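Local coordinates for phosphotriesterase family protein (Listeria monocytogenes serotype 4b str. H7858, PDB 3PNZ) that probably hydrolyses phosphorylated sugar lactones at a two-zinc centre set in an amidohydrolase-fold barrel, at residues Val64-Val69 with Val90-Phe95; Gly262-Ile267 with Glu311-Lys316; Met193-Ile198 with Lys226-Thr231. All coordinates share one frame; numbering follows the deposited sequence.

How the contacts relate
From the N terminus the three contacts come in series along this barrel chain, none nested in or crossing another. Contact 1 comes first, closing the beta-alpha-beta unit of strand 62-65, helix 75-85 and strand 88-92 close to the zinc centre. Contact 3 follows on the outside, where helix 194-203 packs on helix 222-229, closing a connection that runs through strand 211-213. Contact 2 comes last, joining the turn before strand 267-269 to helix 310-325 and closing a 43-residue connection that includes that strand and helix 289-305. Contact 1 touches neither of the others, whereas contacts 2 and 3 meet, with Gln266 NE2 probably hydrogen-bonded to Ala229 O at 2.8 Å and Phe263 packed on Ala229.

Contact 1 of 3, residues Val64-Val69 with Val90-Phe95; sequences VDATAV and VGTAGF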
# COMPACT_ATOMS: atom_id res chain seq x y z
N VAL A 64 2.40 -2.99 6.12
CA VAL A 64 2.36 -3.29 4.70
C VAL A 64 3.13 -2.18 3.98
O VAL A 64 2.71 -1.02 3.98
CB VAL A 64 0.91 -3.37 4.17
CG1 VAL A 64 0.92 -3.70 2.68
CG2 VAL A 64 0.14 -4.44 4.93
N ASP A 65 4.25 -2.56 3.39
CA ASP A 65 5.14 -1.62 2.71
C ASP A 65 4.78 -1.57 1.24
O ASP A 65 5.01 -2.52 0.50
CB ASP A 65 6.58 -2.09 2.88
CG ASP A 65 7.59 -1.15 2.23
OD1 ASP A 65 7.19 -0.32 1.38
OD2 ASP A 65 8.78 -1.25 2.57
N ALA A 66 4.21 -0.45 0.81
CA ALA A 66 3.64 -0.36 -0.53
C ALA A 66 4.65 0.09 -1.59
O ALA A 66 4.27 0.38 -2.72
CB ALA A 66 2.42 0.58 -0.51
N THR A 67 5.92 0.12 -1.23
CA THR A 67 6.97 0.56 -2.16
C THR A 67 7.11 -0.42 -3.32
O THR A 67 7.47 -1.59 -3.12
CB THR A 67 8.33 0.70 -1.44
OG1 THR A 67 8.17 1.50 -0.26
CG2 THR A 67 9.37 1.33 -2.37
N ALA A 68 6.83 0.07 -4.53
CA ALA A 68 6.86 -0.74 -5.74
C ALA A 68 8.17 -0.53 -6.51
O ALA A 68 9.00 0.27 -6.09
CB ALA A 68 5.66 -0.43 -6.62
N VAL A 69 8.33 -1.21 -7.64
CA VAL A 69 9.63 -1.23 -8.32
C VAL A 69 10.05 0.14 -8.86
O VAL A 69 11.24 0.44 -8.95
CB VAL A 69 9.68 -2.27 -9.46
CG1 VAL A 69 8.90 -1.79 -10.68
CG2 VAL A 69 11.12 -2.58 -9.83
N VAL A 90 4.96 -6.86 5.05
CA VAL A 90 4.44 -7.40 3.80
C VAL A 90 4.93 -6.49 2.68
O VAL A 90 4.57 -5.31 2.63
CB VAL A 90 2.90 -7.42 3.79
CG1 VAL A 90 2.37 -7.87 2.44
CG2 VAL A 90 2.37 -8.33 4.91
N GLY A 91 5.75 -7.03 1.79
CA GLY A 91 6.29 -6.25 0.68
C GLY A 91 5.35 -6.22 -0.51
O GLY A 91 4.40 -7.00 -0.57
N THR A 92 5.62 -5.33 -1.45
CA THR A 92 4.71 -5.14 -2.57
C THR A 92 5.41 -5.29 -3.92
O THR A 92 6.41 -4.63 -4.18
CB THR A 92 4.08 -3.75 -2.49
OG1 THR A 92 3.33 -3.66 -1.27
CG2 THR A 92 3.18 -3.48 -3.69
N ALA A 93 4.87 -6.16 -4.76
CA ALA A 93 5.36 -6.35 -6.11
C ALA A 93 4.61 -5.46 -7.09
O ALA A 93 3.48 -5.04 -6.81
CB ALA A 93 5.20 -7.81 -6.52
N GLY A 94 5.21 -5.15 -8.22
CA GLY A 94 4.48 -4.44 -9.26
C GLY A 94 4.84 -2.97 -9.39
O GLY A 94 5.98 -2.59 -9.20
N PHE A 95 3.83 -2.14 -9.66
CA PHE A 95 4.04 -0.77 -10.11
C PHE A 95 3.25 0.23 -9.26
O PHE A 95 2.19 -0.10 -8.74
CB PHE A 95 3.61 -0.65 -11.58
CG PHE A 95 4.08 -1.78 -12.45
CD1 PHE A 95 5.29 -1.71 -13.12
CD2 PHE A 95 3.32 -2.94 -12.58
CE1 PHE A 95 5.73 -2.75 -13.91
CE2 PHE A 95 3.75 -3.99 -13.37
CZ PHE A 95 4.97 -3.90 -14.04
O HOH W 1 7.58 -3.15 -0.82
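Thr92 sets OG1 anti to its own carbonyl carbon, beside the backbone N (chi1 -62°), where it can meet Asp65 O, while Asp65 keeps CG anti to its backbone N (chi1 -179°), letting its carboxylate serve an Asx turn. The Thr92 hydroxyl donates to Asp65 O at 2.7 Å, arriving from above the carbonyl plane. Just before this point the parallel pairing is regular: Asp65 N bonds to Val90 O at 2.9 Å in the carbonyl plane, with Val64 and Val90 side by side. Beyond it the chains part and a water takes over, accepting from Thr92 N at 3.0 Å and donating to both Asp65 O and Thr67 O. They rejoin where Val69 N points almost straight (170°) at Gly94 O, 3.1 Å away. In the Asx turn, Asp65 OD1 receives Thr67 N as well as Thr67 OG1, the latter at 2.6 Å on its syn lone pair. This is the C-terminal end of two neighbouring barrel strands, where Ala66 O accepts from NZ of carboxylated Lys154. Because Thr67 OG1 also bonds to ND1 of His24, a zinc ligand, the buried Asp65 carboxylate probably helps orient that histidine through the threonine as a second-shell group.

Contact 2 of 3, residues Gly262-Ile267 with Glu311-Lys316; sequences GFEDQI and EKLVKK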
# COMPACT_ATOMS: atom_id res chain seq x y z
N GLY A 262 -23.02 -0.34 6.27
CA GLY A 262 -22.78 -1.77 6.42
C GLY A 262 -21.45 -2.28 5.88
O GLY A 262 -21.28 -3.48 5.69
N PHE A 263 -20.51 -1.37 5.63
CA PHE A 263 -19.25 -1.75 5.00
C PHE A 263 -18.05 -1.73 5.94
O PHE A 263 -16.91 -1.65 5.48
CB PHE A 263 -18.99 -0.84 3.78
CG PHE A 263 -20.07 -0.91 2.74
CD1 PHE A 263 -20.22 -2.04 1.95
CD2 PHE A 263 -20.93 0.16 2.54
CE1 PHE A 263 -21.21 -2.12 0.98
CE2 PHE A 263 -21.92 0.09 1.56
CZ PHE A 263 -22.07 -1.04 0.79
N GLU A 264 -18.28 -1.84 7.24
CA GLU A 264 -17.18 -1.72 8.19
C GLU A 264 -16.07 -2.76 7.97
O GLU A 264 -14.92 -2.51 8.31
CB GLU A 264 -17.68 -1.77 9.63
CG GLU A 264 -18.19 -3.14 10.07
CD GLU A 264 -19.02 -3.04 11.33
OE1 GLU A 264 -19.93 -2.18 11.38
OE2 GLU A 264 -18.76 -3.81 12.28
N ASP A 265 -16.42 -3.91 7.40
CA ASP A 265 -15.45 -4.99 7.23
C ASP A 265 -14.50 -4.74 6.06
O ASP A 265 -13.60 -5.54 5.79
CB ASP A 265 -16.18 -6.31 7.01
CG ASP A 265 -16.93 -6.79 8.24
OD1 ASP A 265 -16.61 -6.34 9.36
OD2 ASP A 265 -17.85 -7.63 8.07
N GLN A 266 -14.71 -3.64 5.33
CA GLN A 266 -13.90 -3.37 4.14
C GLN A 266 -12.93 -2.21 4.33
O GLN A 266 -12.16 -1.89 3.41
CB GLN A 266 -14.80 -3.12 2.93
CG GLN A 266 -15.46 -4.39 2.41
CD GLN A 266 -16.67 -4.13 1.55
OE1 GLN A 266 -17.79 -4.51 1.90
NE2 GLN A 266 -16.46 -3.47 0.41
N ILE A 267 -12.97 -1.58 5.50
CA ILE A 267 -12.14 -0.39 5.76
C ILE A 267 -10.73 -0.72 6.26
O ILE A 267 -10.55 -1.50 7.20
CB ILE A 267 -12.86 0.56 6.73
CG1 ILE A 267 -14.16 1.05 6.08
CG2 ILE A 267 -11.94 1.74 7.11
CD1 ILE A 267 -15.11 1.72 7.03
N GLU A 311 -14.31 0.91 19.77
CA GLU A 311 -13.29 -0.09 20.02
C GLU A 311 -13.39 -1.25 19.04
O GLU A 311 -12.38 -1.75 18.54
CB GLU A 311 -13.38 -0.59 21.47
CG GLU A 311 -13.12 0.50 22.52
CD GLU A 311 -14.37 1.33 22.88
OE1 GLU A 311 -15.37 1.32 22.12
OE2 GLU A 311 -14.34 1.99 23.94
N LYS A 312 -14.62 -1.68 18.76
CA LYS A 312 -14.84 -2.78 17.82
C LYS A 312 -14.37 -2.38 16.42
O LYS A 312 -13.76 -3.18 15.71
CB LYS A 312 -16.32 -3.15 17.77
CG LYS A 312 -16.62 -4.32 16.83
CD LYS A 312 -18.11 -4.60 16.74
CE LYS A 312 -18.39 -5.82 15.87
NZ LYS A 312 -19.85 -6.12 15.76
N LEU A 313 -14.67 -1.15 16.03
CA LEU A 313 -14.29 -0.66 14.71
C LEU A 313 -12.77 -0.59 14.56
O LEU A 313 -12.23 -0.96 13.53
CB LEU A 313 -14.92 0.72 14.44
CG LEU A 313 -16.43 0.65 14.25
CD1 LEU A 313 -17.02 2.05 14.17
CD2 LEU A 313 -16.79 -0.17 13.01
N VAL A 314 -12.08 -0.12 15.60
CA VAL A 314 -10.63 -0.08 15.56
C VAL A 314 -10.06 -1.49 15.41
O VAL A 314 -9.10 -1.71 14.66
CB VAL A 314 -10.03 0.62 16.80
CG1 VAL A 314 -8.55 0.29 16.94
CG2 VAL A 314 -10.27 2.13 16.70
N LYS A 315 -10.65 -2.46 16.10
CA LYS A 315 -10.20 -3.83 15.96
C LYS A 315 -10.39 -4.33 14.52
O LYS A 315 -9.52 -5.02 13.98
CB LYS A 315 -10.93 -4.75 16.94
CG LYS A 315 -10.39 -6.17 16.96
CD LYS A 315 -11.34 -7.11 17.67
CE LYS A 315 -11.03 -8.56 17.31
NZ LYS A 315 -9.59 -8.88 17.51
N LYS A 316 -11.50 -3.96 13.89
CA LYS A 316 -11.71 -4.31 12.49
C LYS A 316 -10.72 -3.62 11.57
O LYS A 316 -10.08 -4.28 10.75
CB LYS A 316 -13.16 -4.04 12.06
CG LYS A 316 -14.14 -4.95 12.78
CD LYS A 316 -15.52 -4.91 12.18
CE LYS A 316 -16.31 -6.14 12.63
NZ LYS A 316 -17.63 -6.19 11.96
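Charge dominates this surface contact, and a single ammonium group gathers it. Lys316 runs out from its helix with its chain extended beyond CG and places NZ between two carboxylates, forming salt bridges to Glu264 OE2 at 2.7 Å and to Asp265 OD1 at 2.8 Å. The two acids offer different sides: Glu264 OE2 uses its anti lone pair, Asp265 OD1 its syn one. Glu264 reaches the amine because its CG occupies the crowded position between backbone N and carbonyl carbon (chi1 70°). A second lysine stands by, with Lys312 NZ 4.3 Å from Glu264 OE2, too far for a salt bridge but near enough that it may add to the positive field around that carboxylate.

Apolar contact lies beneath the charges. Leu313 CD2 meets Glu264 CB at 3.8 Å, the two side chains crossing at about a right angle, and Glu264 CG lies as close to Lys316 CD.

Backbone bonding shapes the acidic side. Gly262, at positive phi, ends the preceding helix in a Schellman motif, and Gln266 N returns to Phe263 O at 3.0 Å, closing a type I beta turn with Glu264 and Asp265 at its two central positions.

The turn lies in the loop from helix 248-260, on the outside of the TIM barrel, into barrel strand 267-269. Helix 310-325 packs against it and grips it further along, where Asn321 ND2 bonds to Glu264 O and Ile267 O and Arg324 to Asp265 O, while Leu313 also packs on Phe299 of helix 289-305.

Contact 3 of 3, residues Met193-Ile198 with Lys226-Thr231; sequences MALEQI and KQVAKT
Val228 O is held by two donors from the same residue: the hydroxyl of Thr231 at 2.7 Å, nearly along the C=O axis, and Thr231 N at 3.1 Å. The hydroxyl gets there by taking the crowded position between backbone N and carbonyl carbon (chi1 70°), and it is hydrogen-bonded to Ala233 N as well. This rotation leaves both Thr231 OG1 and CG2 facing Ile198 CD1, each at 4.1 Å, in a tip-to-tip meeting of the two side chains. The contact joins two neighbouring helices on the outside of the TIM barrel, 194-203 and 222-229, and Ile198 and Val228 both also lean on Ile213 of the intervening strand 211-213. Val228 is the central apolar group. With CG1 anti to its backbone N, it directs CG2 at Ala194 CB, 3.8 Å away, and at Leu195 CD2, 4.0 Å away. Toward the more open side, Leu195 crosses Gln227 at about a right angle, its CD1 resting against all three heavy atoms of the terminal amide, nearest to OE1 at 3.6 Å, while CD2 approaches Gln227 CB. At the start of helix 194-203, Ala194 N is hydrogen-bonded to the Tyr224 hydroxyl.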
# COMPACT_ATOMS: atom_id res chain seq x y z
N MET A 193 -10.74 7.19 -10.39
CA MET A 193 -10.68 6.09 -11.34
C MET A 193 -10.92 4.71 -10.74
O MET A 193 -10.71 3.70 -11.40
CB MET A 193 -9.37 6.10 -12.14
CG MET A 193 -9.11 7.43 -12.87
SD MET A 193 -10.51 8.00 -13.89
CE MET A 193 -10.41 6.87 -15.26
N ALA A 194 -11.40 4.65 -9.49
CA ALA A 194 -11.64 3.34 -8.89
C ALA A 194 -12.60 2.49 -9.70
O ALA A 194 -12.37 1.29 -9.90
CB ALA A 194 -12.12 3.47 -7.45
N LEU A 195 -13.69 3.08 -10.18
CA LEU A 195 -14.69 2.31 -10.91
C LEU A 195 -14.15 1.80 -12.24
O LEU A 195 -14.52 0.72 -12.70
CB LEU A 195 -15.97 3.11 -11.10
CG LEU A 195 -16.66 3.52 -9.80
CD1 LEU A 195 -17.84 4.44 -10.11
CD2 LEU A 195 -17.09 2.30 -8.99
N GLU A 196 -13.29 2.60 -12.87
CA GLU A 196 -12.67 2.18 -14.12
C GLU A 196 -11.61 1.09 -13.90
O GLU A 196 -11.48 0.18 -14.73
CB GLU A 196 -12.08 3.37 -14.88
CG GLU A 196 -13.16 4.33 -15.41
CD GLU A 196 -13.75 5.24 -14.35
OE1 GLU A 196 -13.21 5.29 -13.22
OE2 GLU A 196 -14.74 5.93 -14.64
N GLN A 197 -10.85 1.19 -12.81
CA GLN A 197 -9.94 0.12 -12.43
C GLN A 197 -10.74 -1.17 -12.28
O GLN A 197 -10.34 -2.22 -12.78
CB GLN A 197 -9.26 0.42 -11.10
CG GLN A 197 -8.23 1.55 -11.15
CD GLN A 197 -7.52 1.71 -9.82
OE1 GLN A 197 -7.89 1.08 -8.83
NE2 GLN A 197 -6.50 2.55 -9.80
N ILE A 198 -11.86 -1.07 -11.58
CA ILE A 198 -12.71 -2.23 -11.33
C ILE A 198 -13.21 -2.86 -12.62
O ILE A 198 -13.25 -4.08 -12.74
CB ILE A 198 -13.86 -1.87 -10.36
CG1 ILE A 198 -13.31 -1.76 -8.93
CG2 ILE A 198 -15.00 -2.87 -10.45
CD1 ILE A 198 -14.16 -0.92 -8.01
N LYS A 226 -19.72 4.45 -1.72
CA LYS A 226 -20.69 3.36 -1.67
C LYS A 226 -20.68 2.53 -2.96
O LYS A 226 -20.82 1.30 -2.92
CB LYS A 226 -22.10 3.90 -1.39
CG LYS A 226 -23.18 2.82 -1.37
CD LYS A 226 -24.43 3.30 -0.63
CE LYS A 226 -25.45 2.17 -0.50
NZ LYS A 226 -26.69 2.63 0.19
N GLN A 227 -20.52 3.19 -4.11
CA GLN A 227 -20.37 2.47 -5.38
C GLN A 227 -19.19 1.52 -5.31
O GLN A 227 -19.27 0.37 -5.74
CB GLN A 227 -20.16 3.43 -6.54
CG GLN A 227 -21.37 4.19 -7.04
CD GLN A 227 -20.98 5.16 -8.15
OE1 GLN A 227 -20.19 6.07 -7.93
NE2 GLN A 227 -21.51 4.94 -9.35
N VAL A 228 -18.07 2.01 -4.81
CA VAL A 228 -16.87 1.18 -4.70
C VAL A 228 -17.10 0.05 -3.69
O VAL A 228 -16.81 -1.11 -3.97
CB VAL A 228 -15.64 2.00 -4.30
CG1 VAL A 228 -14.44 1.10 -4.04
CG2 VAL A 228 -15.31 2.98 -5.42
N ALA A 229 -17.63 0.41 -2.53
CA ALA A 229 -17.81 -0.57 -1.45
C ALA A 229 -18.74 -1.72 -1.85
O ALA A 229 -18.55 -2.86 -1.42
CB ALA A 229 -18.34 0.12 -0.20
N LYS A 230 -19.75 -1.42 -2.66
CA LYS A 230 -20.70 -2.44 -3.08
C LYS A 230 -20.06 -3.60 -3.85
O LYS A 230 -20.63 -4.68 -3.91
CB LYS A 230 -21.79 -1.83 -3.96
CG LYS A 230 -22.89 -1.12 -3.21
CD LYS A 230 -23.95 -0.69 -4.23
CE LYS A 230 -25.10 0.06 -3.62
NZ LYS A 230 -26.07 0.41 -4.70
N THR A 231 -18.89 -3.36 -4.44
CA THR A 231 -18.19 -4.39 -5.20
C THR A 231 -17.51 -5.41 -4.28
O THR A 231 -17.17 -6.50 -4.72
CB THR A 231 -17.10 -3.82 -6.12
OG1 THR A 231 -16.01 -3.32 -5.32
CG2 THR A 231 -17.66 -2.72 -7.02